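Local coordinates for SAM-dependent methyltransferase (Streptococcus pneumoniae, PDB 3KR9), which probably transfers a methyl group from S-adenosylmethionine to N1 of adenine 22 in tRNA, as a class I Rossmann-like methyltransferase, at residues N121-L126 / F149-V154; I142-G147 / F181-Q186; V167-F172 / I214-E219. All coordinates share one frame; numbering follows the deposited sequence.

The three contacts lead outward from the Rossmann-like sheet to the C-terminal helices. Contact 1 lies about 6 Å from the centre of the chain, contact 2 about 15 Å and contact 3 about 18 Å, while their own centres are 13 to 14 Å apart. Contacts 1 and 2 use neighbouring strands of one hairpin, 148-157 and 135-145; contacts 2 and 3 bring in the successive helices 179-198 and 204-221. Along the chain the segments of contact 2 alternate with those of both others, whereas contact 1 closes before contact 3 opens. Lys184 joins contacts 1 and 2, Trp185 contacts 2 and 3, and Arg168 weakly links 1 and 3, so the C-terminal helices meet the Rossmann-like domain.

Contact 1. Residues N121-L126 / F149-V154; sequences NREDDL and FYEILV
Glu123 and Leu126, in the first turn of helix 123-132, lie over Glu151 and Leu153 of strand 148-157, and all four residues are buried. At the start of the strand segment, the carbonyl of Phe149 approaches Glu123 by way of a water, which lies 2.8 Å from Phe149 O; its link to Glu123 OE2 is longer, and both bonds are weak. Two residues on, Glu151 sends an extended chain across the bent one of Glu123 at about a right angle. Glu151 OE1 touches Glu123 CB at 3.6 Å, and the two carboxylates stack with their planes 22° apart. Glu123 OE2 and Glu151 OE2 are 4.0 Å from each other, an unfavourable pairing that Lys184 probably offsets, since its NZ forms a salt bridge to each of these oxygens. Arg127 adds a second charge partner at Glu151 OE1, and Glu123 OE1 has a long, weak ion pair with Arg168. The strand is the reversed one of the class I methyltransferase sheet: it runs antiparallel between 114-119 and 135-145, and the helix packs on one of its faces. Two residues further on, Leu153 meets Leu126, the two chains sliding past each other in opposite directions with their CD2 atoms 4.0 Å apart. CG of Leu126 stands anti to its own backbone nitrogen (chi1 177°), a turn that brings one methyl onto the strand.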
loop_
_atom_site.group_PDB
_atom_site.type_symbol
_atom_site.label_atom_id
_atom_site.label_comp_id
_atom_site.label_asym_id
_atom_site.label_seq_id
_atom_site.Cartn_x
_atom_site.Cartn_y
_atom_site.Cartn_z
ATOM N N ASN A 121 0.931 -5.118 -6.170
ATOM C CA ASN A 121 0.306 -5.332 -7.502
ATOM C C ASN A 121 -1.190 -5.013 -7.438
ATOM O O ASN A 121 -1.724 -4.691 -6.368
ATOM C CB ASN A 121 0.514 -6.797 -7.984
ATOM C CG ASN A 121 -0.098 -7.827 -6.996
ATOM O OD1 ASN A 121 -1.237 -7.681 -6.526
ATOM N ND2 ASN A 121 0.669 -8.841 -6.664
ATOM N N ARG A 122 -1.865 -5.084 -8.572
ATOM C CA ARG A 122 -3.334 -4.928 -8.582
ATOM C C ARG A 122 -3.705 -3.600 -7.917
ATOM O O ARG A 122 -4.700 -3.527 -7.176
ATOM C CB ARG A 122 -4.034 -6.050 -7.823
ATOM C CG ARG A 122 -3.923 -7.454 -8.463
ATOM C CD ARG A 122 -3.616 -7.343 -9.937
ATOM N NE ARG A 122 -4.833 -7.456 -10.743
ATOM C CZ ARG A 122 -5.260 -6.551 -11.630
ATOM N NH1 ARG A 122 -4.569 -5.427 -11.865
ATOM N NH2 ARG A 122 -6.388 -6.789 -12.286
ATOM N N GLU A 123 -2.882 -2.576 -8.143
ATOM C CA GLU A 123 -3.107 -1.288 -7.538
ATOM C C GLU A 123 -4.425 -0.704 -8.037
ATOM O O GLU A 123 -5.182 -0.149 -7.251
ATOM C CB GLU A 123 -1.938 -0.348 -7.797
ATOM C CG GLU A 123 -0.540 -0.971 -7.397
ATOM C CD GLU A 123 0.183 -1.675 -8.556
ATOM O OE1 GLU A 123 -0.442 -2.214 -9.503
ATOM O OE2 GLU A 123 1.413 -1.691 -8.507
ATOM N N ASP A 124 -4.692 -0.902 -9.321
ATOM C CA ASP A 124 -5.922 -0.480 -9.941
ATOM C C ASP A 124 -7.136 -1.036 -9.230
ATOM O O ASP A 124 -7.988 -0.227 -8.854
ATOM C CB ASP A 124 -5.949 -0.757 -11.466
ATOM C CG ASP A 124 -5.784 -2.234 -11.834
ATOM O OD1 ASP A 124 -5.270 -3.052 -11.059
ATOM O OD2 ASP A 124 -6.127 -2.562 -12.983
ATOM N N ASP A 125 -7.201 -2.370 -8.991
ATOM C CA ASP A 125 -8.343 -2.974 -8.244
ATOM C C ASP A 125 -8.418 -2.465 -6.818
ATOM O O ASP A 125 -9.490 -2.314 -6.275
ATOM C CB ASP A 125 -8.286 -4.539 -8.161
ATOM C CG ASP A 125 -8.113 -5.187 -9.542
ATOM O OD1 ASP A 125 -8.780 -4.729 -10.468
ATOM O OD2 ASP A 125 -7.290 -6.100 -9.719
ATOM N N LEU A 126 -7.304 -2.181 -6.184
ATOM C CA LEU A 126 -7.442 -1.577 -4.855
ATOM C C LEU A 126 -8.069 -0.136 -4.959
ATOM O O LEU A 126 -8.735 0.314 -4.032
ATOM C CB LEU A 126 -6.047 -1.448 -4.181
ATOM C CG LEU A 126 -5.931 -0.772 -2.812
ATOM C CD1 LEU A 126 -6.887 -1.390 -1.738
ATOM C CD2 LEU A 126 -4.419 -0.917 -2.348
ATOM N N PHE A 149 9.403 -1.973 -8.709
ATOM C CA PHE A 149 8.661 -0.711 -8.501
ATOM C C PHE A 149 7.518 -0.903 -7.517
ATOM O O PHE A 149 6.738 -1.863 -7.634
ATOM C CB PHE A 149 8.077 -0.236 -9.821
ATOM C CG PHE A 149 9.110 -0.058 -10.871
ATOM C CD1 PHE A 149 10.008 1.016 -10.812
ATOM C CD2 PHE A 149 9.227 -0.975 -11.883
ATOM C CE1 PHE A 149 11.004 1.147 -11.773
ATOM C CE2 PHE A 149 10.235 -0.864 -12.840
ATOM C CZ PHE A 149 11.123 0.217 -12.787
ATOM N N TYR A 150 7.387 0.013 -6.588
ATOM C CA TYR A 150 6.374 -0.094 -5.527
ATOM C C TYR A 150 5.574 1.214 -5.406
ATOM O O TYR A 150 6.170 2.307 -5.217
ATOM C CB TYR A 150 7.055 -0.390 -4.171
ATOM C CG TYR A 150 7.816 -1.697 -4.198
ATOM C CD1 TYR A 150 7.157 -2.905 -3.990
ATOM C CD2 TYR A 150 9.183 -1.731 -4.484
ATOM C CE1 TYR A 150 7.828 -4.110 -4.041
ATOM C CE2 TYR A 150 9.867 -2.950 -4.542
ATOM C CZ TYR A 150 9.184 -4.122 -4.307
ATOM O OH TYR A 150 9.847 -5.319 -4.364
ATOM N N GLU A 151 4.250 1.114 -5.475
ATOM C CA GLU A 151 3.385 2.306 -5.259
ATOM C C GLU A 151 2.950 2.334 -3.795
ATOM O O GLU A 151 2.820 1.263 -3.169
ATOM C CB GLU A 151 2.151 2.222 -6.168
ATOM C CG GLU A 151 2.524 2.218 -7.656
ATOM C CD GLU A 151 1.314 2.293 -8.538
ATOM O OE1 GLU A 151 0.240 2.567 -7.993
ATOM O OE2 GLU A 151 1.412 2.059 -9.763
ATOM N N ILE A 152 2.792 3.538 -3.254
ATOM C CA ILE A 152 2.247 3.790 -1.899
ATOM C C ILE A 152 1.002 4.720 -2.049
ATOM O O ILE A 152 1.103 5.806 -2.649
ATOM C CB ILE A 152 3.309 4.511 -0.992
ATOM C CG1 ILE A 152 4.545 3.604 -0.774
ATOM C CG2 ILE A 152 2.692 5.006 0.349
ATOM C CD1 ILE A 152 5.739 4.365 -0.232
ATOM N N LEU A 153 -0.158 4.307 -1.504
ATOM C CA LEU A 153 -1.371 5.085 -1.584
ATOM C C LEU A 153 -1.723 5.565 -0.192
ATOM O O LEU A 153 -1.749 4.759 0.753
ATOM C CB LEU A 153 -2.531 4.234 -2.086
ATOM C CG LEU A 153 -2.622 3.914 -3.567
ATOM C CD1 LEU A 153 -1.282 3.482 -4.179
ATOM C CD2 LEU A 153 -3.721 2.811 -3.740
ATOM N N VAL A 154 -1.988 6.871 -0.065
ATOM C CA VAL A 154 -2.398 7.430 1.234
ATOM C C VAL A 154 -3.883 7.781 1.117
ATOM O O VAL A 154 -4.290 8.376 0.144
ATOM C CB VAL A 154 -1.639 8.726 1.598
ATOM C CG1 VAL A 154 -1.964 9.125 3.075
ATOM C CG2 VAL A 154 -0.073 8.597 1.391
HETATM O O HOH W 1 4.535 -0.589 -8.876
#

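Contact 2. Residues I142-G147 / F181-Q186; sequences ILEEAG and FVQKWQ
The outer strand of the β-hairpin 135-145/148-157 meets the long helix 179-198, first of the C-terminal pair, with Ile142 and Glu144 on the strand facing Phe181, Gln183 and Lys184 on the helix. The short strand and helix segments approach to 9.0 Å between axes and cross at 72°, and contact is made by a few side chains. Ile142 does most of the apolar work and divides its two branches between two helix residues. Its CG2 methyl lies against the start of the segment, 4.0 Å from Phe181 N and 4.3 Å from Phe181 CB. Its other branch, carried anti to the backbone nitrogen (chi1 -175°), reaches on to Lys184, where Ile142 CD1 touches Lys184 CD at 3.8 Å as the two chains cross obliquely. Lys184 is stretched out along its whole length, using its methylenes as an apolar surface while its ammonium end reaches across the hairpin's face to Glu151 and Glu123. Such packing of a helix from beyond the seven-stranded core onto the face of the outermost strand joins the C-terminal helices to the Rossmann-like domain. On the helix itself, Trp185 places CD1 3.5 Å above the plane of the Phe181 ring and over its centre. The tryptophan in turn carries Lys184 CE over one face, offset toward the rim. Nearer the surface, Glu144 and Gln183 cross at about a right angle, with carboxylate and amide planes 56° apart. Glu144 OE1 and Gln183 OE1, at 3.1 Å as modelled, are both acceptors and make no hydrogen bond, so this rim of the contact is probably held less firmly than the part around Ile142.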
loop_
_atom_site.group_PDB
_atom_site.type_symbol
_atom_site.label_atom_id
_atom_site.label_comp_id
_atom_site.label_asym_id
_atom_site.label_seq_id
_atom_site.Cartn_x
_atom_site.Cartn_y
_atom_site.Cartn_z
ATOM N N ILE A 142 5.833 6.750 -5.507
ATOM C CA ILE A 142 6.280 5.521 -6.168
ATOM C C ILE A 142 7.801 5.455 -6.083
ATOM O O ILE A 142 8.476 6.455 -6.283
ATOM C CB ILE A 142 5.797 5.449 -7.641
ATOM C CG1 ILE A 142 6.169 4.105 -8.263
ATOM C CG2 ILE A 142 6.396 6.657 -8.483
ATOM C CD1 ILE A 142 5.401 3.759 -9.586
ATOM N N LEU A 143 8.348 4.298 -5.753
ATOM C CA LEU A 143 9.798 4.173 -5.667
ATOM C C LEU A 143 10.269 2.950 -6.386
ATOM O O LEU A 143 9.463 2.098 -6.776
ATOM C CB LEU A 143 10.268 4.121 -4.210
ATOM C CG LEU A 143 9.912 2.827 -3.479
ATOM C CD1 LEU A 143 11.113 2.295 -2.743
ATOM C CD2 LEU A 143 8.731 3.032 -2.511
ATOM N N GLU A 144 11.580 2.858 -6.575
ATOM C CA GLU A 144 12.192 1.639 -7.133
ATOM C C GLU A 144 13.141 1.101 -6.087
ATOM O O GLU A 144 13.774 1.877 -5.380
ATOM C CB GLU A 144 13.000 1.945 -8.400
ATOM C CG GLU A 144 13.593 0.697 -9.045
ATOM C CD GLU A 144 14.349 0.998 -10.348
ATOM O OE1 GLU A 144 14.870 2.123 -10.527
ATOM O OE2 GLU A 144 14.432 0.093 -11.201
ATOM N N GLU A 145 13.260 -0.214 -6.013
ATOM C CA GLU A 145 14.051 -0.853 -4.971
ATOM C C GLU A 145 14.525 -2.172 -5.531
ATOM O O GLU A 145 13.728 -3.002 -5.935
ATOM C CB GLU A 145 13.200 -1.053 -3.707
ATOM C CG GLU A 145 13.845 -1.846 -2.554
ATOM C CD GLU A 145 13.055 -1.649 -1.223
ATOM O OE1 GLU A 145 12.155 -2.492 -0.972
ATOM O OE2 GLU A 145 13.293 -0.642 -0.469
ATOM N N ALA A 146 15.839 -2.328 -5.622
ATOM C CA ALA A 146 16.409 -3.534 -6.206
ATOM C C ALA A 146 15.777 -3.853 -7.558
ATOM O O ALA A 146 15.471 -4.984 -7.841
ATOM C CB ALA A 146 16.206 -4.671 -5.270
ATOM N N GLY A 147 15.513 -2.849 -8.380
ATOM C CA GLY A 147 14.983 -3.146 -9.699
ATOM C C GLY A 147 13.493 -3.472 -9.757
ATOM O O GLY A 147 12.989 -3.823 -10.814
ATOM N N PHE A 181 8.092 6.672 -12.058
ATOM C CA PHE A 181 6.856 6.379 -12.764
ATOM C C PHE A 181 7.164 6.071 -14.262
ATOM O O PHE A 181 6.631 5.110 -14.838
ATOM C CB PHE A 181 5.913 7.586 -12.615
ATOM C CG PHE A 181 4.587 7.446 -13.320
ATOM C CD1 PHE A 181 3.472 7.001 -12.627
ATOM C CD2 PHE A 181 4.444 7.802 -14.657
ATOM C CE1 PHE A 181 2.209 6.881 -13.253
ATOM C CE2 PHE A 181 3.188 7.693 -15.313
ATOM C CZ PHE A 181 2.063 7.233 -14.607
ATOM N N VAL A 182 8.021 6.871 -14.899
ATOM C CA VAL A 182 8.324 6.609 -16.325
ATOM C C VAL A 182 8.975 5.235 -16.541
ATOM O O VAL A 182 8.567 4.477 -17.427
ATOM C CB VAL A 182 9.226 7.704 -16.952
ATOM C CG1 VAL A 182 9.491 7.411 -18.446
ATOM C CG2 VAL A 182 8.603 9.132 -16.744
ATOM N N GLN A 183 9.978 4.905 -15.721
ATOM C CA GLN A 183 10.647 3.619 -15.838
ATOM C C GLN A 183 9.665 2.485 -15.647
ATOM O O GLN A 183 9.653 1.527 -16.422
ATOM C CB GLN A 183 11.793 3.497 -14.812
ATOM C CG GLN A 183 12.830 4.615 -14.914
ATOM C CD GLN A 183 13.589 4.823 -13.602
ATOM O OE1 GLN A 183 13.876 3.850 -12.886
ATOM N NE2 GLN A 183 13.907 6.098 -13.268
ATOM N N LYS A 184 8.804 2.583 -14.631
ATOM C CA LYS A 184 7.829 1.517 -14.430
ATOM C C LYS A 184 6.971 1.301 -15.652
ATOM O O LYS A 184 6.858 0.178 -16.122
ATOM C CB LYS A 184 6.938 1.721 -13.187
ATOM C CG LYS A 184 5.812 0.658 -13.128
ATOM C CD LYS A 184 4.859 0.798 -11.886
ATOM C CE LYS A 184 3.550 -0.088 -12.082
ATOM N NZ LYS A 184 2.738 -0.072 -10.801
ATOM N N TRP A 185 6.382 2.364 -16.198
ATOM C CA TRP A 185 5.366 2.175 -17.260
ATOM C C TRP A 185 5.954 1.907 -18.667
ATOM O O TRP A 185 5.423 1.117 -19.450
ATOM C CB TRP A 185 4.333 3.324 -17.226
ATOM C CG TRP A 185 3.415 3.137 -16.042
ATOM C CD1 TRP A 185 3.414 3.840 -14.854
ATOM C CD2 TRP A 185 2.431 2.101 -15.889
ATOM N NE1 TRP A 185 2.453 3.326 -14.004
ATOM C CE2 TRP A 185 1.858 2.245 -14.597
ATOM C CE3 TRP A 185 1.986 1.068 -16.708
ATOM C CZ2 TRP A 185 0.858 1.416 -14.140
ATOM C CZ3 TRP A 185 1.007 0.248 -16.237
ATOM C CH2 TRP A 185 0.459 0.429 -14.970
ATOM N N GLN A 186 7.094 2.533 -18.928
ATOM C CA GLN A 186 7.898 2.249 -20.104
ATOM C C GLN A 186 8.264 0.779 -20.127
ATOM O O GLN A 186 8.178 0.128 -21.156
ATOM C CB GLN A 186 9.175 3.096 -20.045
ATOM C CG GLN A 186 9.608 3.722 -21.356
ATOM C CD GLN A 186 9.109 5.157 -21.509
ATOM O OE1 GLN A 186 9.896 6.110 -21.698
ATOM N NE2 GLN A 186 7.793 5.325 -21.409
#

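Contact 3. Residues V167-F172 / I214-E219; sequences VRFGPF and IQAIKE
Phe169 supplies nearly the whole of the contact from helix 164-169, pushing the far end of its ring against Ala216 and Ile217 of helix 204-221. On the tight side, Phe169 CZ lies 3.9 Å from Ile217 CG1, the two side chains crossing at about a right angle. The ring also reaches Ala216, with Phe169 CE2 3.7 Å from the backbone Ala216 O and Phe169 CZ 4.0 Å from Ala216 CB. CG of Phe169 stands anti to the carbonyl carbon (chi1 -61°), which directs the ring toward the other helix. Arg168 CG covers one ring face, 3.6 Å above the plane and over its centre, while Trp185 of helix 179-198 packs edge-to-face with Phe169 and also touches Ile217. On the loose side, the helix surface turned from the ring carries the exposed Gln215 and Lys218, the latter salt-bridged to Glu193. The short helix after the last strand thus packs against the two successive C-terminal helices 179-198 and 204-221, consistent with the helical hairpin appended to the Rossmann-like domain in TrmK-type tRNA methyltransferases.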
loop_
_atom_site.group_PDB
_atom_site.type_symbol
_atom_site.label_atom_id
_atom_site.label_comp_id
_atom_site.label_asym_id
_atom_site.label_seq_id
_atom_site.Cartn_x
_atom_site.Cartn_y
_atom_site.Cartn_z
ATOM N N VAL A 167 -7.504 5.474 -12.310
ATOM C CA VAL A 167 -7.611 4.160 -11.680
ATOM C C VAL A 167 -6.328 3.360 -11.947
ATOM O O VAL A 167 -5.795 2.699 -11.076
ATOM C CB VAL A 167 -8.876 3.343 -12.140
ATOM C CG1 VAL A 167 -8.710 1.898 -11.784
ATOM C CG2 VAL A 167 -10.176 3.864 -11.458
ATOM N N ARG A 168 -5.820 3.464 -13.172
ATOM C CA ARG A 168 -4.789 2.579 -13.590
ATOM C C ARG A 168 -3.444 3.170 -13.194
ATOM O O ARG A 168 -2.547 2.442 -12.820
ATOM C CB ARG A 168 -4.868 2.404 -15.095
ATOM C CG ARG A 168 -3.679 1.680 -15.670
ATOM C CD ARG A 168 -3.551 0.232 -15.148
ATOM N NE ARG A 168 -3.009 0.137 -13.777
ATOM C CZ ARG A 168 -2.584 -0.997 -13.237
ATOM N NH1 ARG A 168 -2.637 -2.114 -13.943
ATOM N NH2 ARG A 168 -2.109 -1.024 -12.000
ATOM N N PHE A 169 -3.319 4.488 -13.278
ATOM C CA PHE A 169 -2.017 5.146 -13.106
ATOM C C PHE A 169 -1.829 5.878 -11.797
ATOM O O PHE A 169 -0.690 6.115 -11.400
ATOM C CB PHE A 169 -1.734 6.058 -14.306
ATOM C CG PHE A 169 -1.681 5.294 -15.603
ATOM C CD1 PHE A 169 -0.693 4.321 -15.803
ATOM C CD2 PHE A 169 -2.657 5.485 -16.587
ATOM C CE1 PHE A 169 -0.651 3.582 -16.979
ATOM C CE2 PHE A 169 -2.628 4.752 -17.782
ATOM C CZ PHE A 169 -1.628 3.791 -17.979
ATOM N N GLY A 170 -2.938 6.182 -11.123
ATOM C CA GLY A 170 -2.936 6.945 -9.865
ATOM C C GLY A 170 -3.236 8.424 -10.116
ATOM O O GLY A 170 -2.566 9.042 -10.945
ATOM N N PRO A 171 -4.205 9.004 -9.391
ATOM C CA PRO A 171 -4.551 10.422 -9.627
ATOM C C PRO A 171 -3.409 11.351 -9.292
ATOM O O PRO A 171 -3.315 12.404 -9.896
ATOM C CB PRO A 171 -5.690 10.708 -8.625
ATOM C CG PRO A 171 -5.570 9.581 -7.594
ATOM C CD PRO A 171 -5.025 8.395 -8.326
ATOM N N PHE A 172 -2.608 11.035 -8.271
ATOM C CA PHE A 172 -1.383 11.829 -8.029
ATOM C C PHE A 172 -0.193 11.380 -8.882
ATOM O O PHE A 172 0.467 12.228 -9.482
ATOM C CB PHE A 172 -1.025 11.912 -6.524
ATOM C CG PHE A 172 -2.136 12.495 -5.687
ATOM C CD1 PHE A 172 -2.126 13.840 -5.330
ATOM C CD2 PHE A 172 -3.274 11.728 -5.404
ATOM C CE1 PHE A 172 -3.175 14.404 -4.580
ATOM C CE2 PHE A 172 -4.310 12.266 -4.680
ATOM C CZ PHE A 172 -4.268 13.615 -4.269
ATOM N N ILE A 214 -1.419 -0.360 -24.187
ATOM C CA ILE A 214 -0.244 0.320 -24.707
ATOM C C ILE A 214 -0.530 1.780 -24.973
ATOM O O ILE A 214 0.259 2.645 -24.612
ATOM C CB ILE A 214 0.271 -0.363 -25.996
ATOM C CG1 ILE A 214 0.792 -1.772 -25.689
ATOM C CG2 ILE A 214 1.369 0.454 -26.634
ATOM C CD1 ILE A 214 0.935 -2.667 -26.946
ATOM N N GLN A 215 -1.667 2.079 -25.594
ATOM C CA GLN A 215 -2.032 3.492 -25.829
ATOM C C GLN A 215 -2.221 4.227 -24.525
ATOM O O GLN A 215 -1.819 5.389 -24.393
ATOM C CB GLN A 215 -3.333 3.590 -26.626
ATOM C CG GLN A 215 -3.169 3.210 -28.074
ATOM C CD GLN A 215 -2.223 4.149 -28.787
ATOM O OE1 GLN A 215 -1.038 3.857 -28.929
ATOM N NE2 GLN A 215 -2.736 5.311 -29.205
ATOM N N ALA A 216 -2.877 3.567 -23.574
ATOM C CA ALA A 216 -3.148 4.195 -22.272
ATOM C C ALA A 216 -1.837 4.655 -21.708
ATOM O O ALA A 216 -1.719 5.779 -21.235
ATOM C CB ALA A 216 -3.814 3.213 -21.305
ATOM N N ILE A 217 -0.832 3.776 -21.772
ATOM C CA ILE A 217 0.488 4.115 -21.259
ATOM C C ILE A 217 1.103 5.285 -22.034
ATOM O O ILE A 217 1.575 6.242 -21.432
ATOM C CB ILE A 217 1.431 2.877 -21.231
ATOM C CG1 ILE A 217 0.934 1.848 -20.196
ATOM C CG2 ILE A 217 2.872 3.272 -20.921
ATOM C CD1 ILE A 217 1.520 0.433 -20.369
ATOM N N LYS A 218 1.101 5.190 -23.370
ATOM C CA LYS A 218 1.601 6.265 -24.249
ATOM C C LYS A 218 0.968 7.605 -23.918
ATOM O O LYS A 218 1.662 8.618 -23.765
ATOM C CB LYS A 218 1.343 5.940 -25.734
ATOM C CG LYS A 218 2.151 4.770 -26.291
ATOM C CD LYS A 218 2.155 4.775 -27.850
ATOM C CE LYS A 218 2.353 3.371 -28.458
ATOM N NZ LYS A 218 3.672 2.719 -28.127
ATOM N N GLU A 219 -0.353 7.617 -23.801
ATOM C CA GLU A 219 -1.058 8.823 -23.411
ATOM C C GLU A 219 -0.572 9.388 -22.066
ATOM O O GLU A 219 -0.224 10.576 -21.983
ATOM C CB GLU A 219 -2.571 8.562 -23.410
ATOM C CG GLU A 219 -3.041 8.040 -24.783
ATOM C CD GLU A 219 -4.493 7.596 -24.828
ATOM O OE1 GLU A 219 -5.038 7.210 -23.777
ATOM O OE2 GLU A 219 -5.093 7.626 -25.932
#